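Long-range contact in esterase (Capnocytophaga ochracea, PDB 4W9R), which is of unknown function but carries the alpha/beta-hydrolase fold of the putative esterase family: residues 121-126 / 146-151. Residues are numbered along the deposited sequence; the frame is centred on the assembly and turned at random.
Sequences ASEEAG and SLNPVA
Strands 116-122 and 143-149 run parallel here, pairing Ala121 with Ser146 and Ser122 with Leu147 before strand 116-122 turns sharply into helix 123-128; Leu147 N donates to Ala121 O (3.0 Å) and Glu123 N to Leu147 O (3.1 Å), each nearly along the C=O axis. The strand-turn-helix has the form of the nucleophile elbow of alpha/beta hydrolases: Glu123, at the turn, has a positive phi (57°) with psi -130°, and appears to occupy the position where active relatives carry their nucleophile. Beyond the paired strands, Glu123 O receives Val150 N at 3.2 Å from above the carbonyl plane, tying the turn to the chain that follows strand 143-149.

Two donors from these segments grip the Glu123 carboxylate. CG lies beside the backbone N, and a bend at chi2 folds the chain back so that Glu123 OE2 receives Asn148 ND2 (3.1 Å) through its anti lone pair. The bond is straight and close to the amide plane, although carboxylate and amide planes stand 56° apart. Glu123 OE1 is met from above the carboxylate plane by Ser122 OG (2.6 Å), whose first torsion sets the hydroxyl between backbone N and carbonyl carbon. Lys221, from helix 217-232, adds a salt bridge to OE2 and would probably stabilise the ionised carboxylate; Asn148 OD1 is taken by Asn182. An alanine in place of Glu123 would remove both carboxylate oxygens and would probably leave Ser122 OG, Asn148 ND2 and Lys221 without this common acceptor.

Farther along, Val150 CG2 lies alongside the Glu124 carboxylate, 3.8 Å from Glu124 OE2. Across the opposite face of the sheet from Ser122 and Leu147, Ser146 OG, anti to its backbone N, donates to Gly126 O at 2.7 Å from above that carbonyl plane.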
loop_
_atom_site.group_PDB
_atom_site.type_symbol
_atom_site.label_atom_id
_atom_site.label_comp_id
_atom_site.label_asym_id
_atom_site.label_seq_id
_atom_site.Cartn_x
_atom_site.Cartn_y
_atom_site.Cartn_z
ATOM N N ALA B 121 0.452 13.635 4.665
ATOM C CA ALA B 121 0.220 14.532 3.542
ATOM C C ALA B 121 1.234 14.309 2.428
ATOM O O ALA B 121 2.299 13.732 2.651
ATOM C CB ALA B 121 0.254 15.977 4.008
ATOM N N SER B 122 0.896 14.768 1.227
ATOM C CA SER B 122 1.785 14.633 0.081
ATOM C C SER B 122 1.905 15.940 -0.701
ATOM O O SER B 122 1.065 16.832 -0.566
ATOM C CB SER B 122 1.300 13.511 -0.844
ATOM O OG SER B 122 0.058 13.835 -1.442
ATOM N N GLU B 123 2.958 16.037 -1.511
ATOM C CA GLU B 123 3.226 17.217 -2.336
ATOM C C GLU B 123 3.323 18.493 -1.500
ATOM O O GLU B 123 4.053 18.535 -0.510
ATOM C CB GLU B 123 2.157 17.370 -3.423
ATOM C CG GLU B 123 2.283 16.370 -4.570
ATOM C CD GLU B 123 1.807 14.975 -4.203
ATOM O OE1 GLU B 123 0.642 14.837 -3.771
ATOM O OE2 GLU B 123 2.597 14.018 -4.349
ATOM N N GLU B 124 2.593 19.530 -1.899
ATOM C CA GLU B 124 2.639 20.809 -1.196
ATOM C C GLU B 124 2.186 20.667 0.254
ATOM O O GLU B 124 2.818 21.202 1.165
ATOM C CB GLU B 124 1.781 21.856 -1.911
ATOM C CG GLU B 124 2.337 22.325 -3.251
ATOM C CD GLU B 124 2.023 21.367 -4.385
ATOM O OE1 GLU B 124 1.239 20.419 -4.167
ATOM O OE2 GLU B 124 2.559 21.565 -5.496
ATOM N N ALA B 125 1.092 19.942 0.462
ATOM C CA ALA B 125 0.591 19.687 1.807
ATOM C C ALA B 125 1.601 18.874 2.615
ATOM O O ALA B 125 1.705 19.031 3.832
ATOM C CB ALA B 125 -0.747 18.969 1.750
ATOM N N GLY B 126 2.340 18.009 1.928
ATOM C CA GLY B 126 3.373 17.210 2.561
ATOM C C GLY B 126 4.465 18.066 3.173
ATOM O O GLY B 126 5.000 17.742 4.232
ATOM N N SER B 146 5.579 12.887 5.622
ATOM C CA SER B 146 5.653 13.756 4.456
ATOM C C SER B 146 6.030 12.950 3.218
ATOM O O SER B 146 7.162 12.484 3.091
ATOM C CB SER B 146 6.664 14.880 4.698
ATOM O OG SER B 146 6.735 15.759 3.591
ATOM N N LEU B 147 5.080 12.797 2.302
ATOM C CA LEU B 147 5.279 11.953 1.129
ATOM C C LEU B 147 5.443 12.778 -0.137
ATOM O O LEU B 147 4.527 13.487 -0.538
ATOM C CB LEU B 147 4.107 10.988 0.973
ATOM C CG LEU B 147 3.820 10.105 2.185
ATOM C CD1 LEU B 147 2.531 9.336 1.973
ATOM C CD2 LEU B 147 4.982 9.157 2.441
ATOM N N ASN B 148 6.608 12.669 -0.768
ATOM C CA ASN B 148 6.927 13.454 -1.957
ATOM C C ASN B 148 6.635 14.942 -1.766
ATOM O O ASN B 148 5.830 15.518 -2.493
ATOM C CB ASN B 148 6.151 12.924 -3.167
ATOM C CG ASN B 148 6.538 13.618 -4.460
ATOM O OD1 ASN B 148 7.720 13.798 -4.751
ATOM N ND2 ASN B 148 5.540 14.041 -5.225
ATOM N N PRO B 149 7.277 15.574 -0.774
ATOM C CA PRO B 149 6.952 16.983 -0.551
ATOM C C PRO B 149 7.532 17.884 -1.631
ATOM O O PRO B 149 8.576 17.559 -2.197
ATOM C CB PRO B 149 7.599 17.277 0.800
ATOM C CG PRO B 149 8.781 16.369 0.831
ATOM C CD PRO B 149 8.345 15.106 0.128
ATOM N N VAL B 150 6.858 18.992 -1.919
ATOM C CA VAL B 150 7.473 20.042 -2.712
ATOM C C VAL B 150 8.065 21.022 -1.716
ATOM O O VAL B 150 7.332 21.762 -1.061
ATOM C CB VAL B 150 6.454 20.751 -3.620
ATOM C CG1 VAL B 150 7.141 21.805 -4.474
ATOM C CG2 VAL B 150 5.716 19.739 -4.487
ATOM N N ALA B 151 9.389 21.050 -1.615
ATOM C CA ALA B 151 10.002 21.726 -0.481
ATOM C C ALA B 151 10.646 23.067 -0.802
ATOM O O ALA B 151 10.732 23.482 -1.959
ATOM C CB ALA B 151 11.035 20.807 0.158
#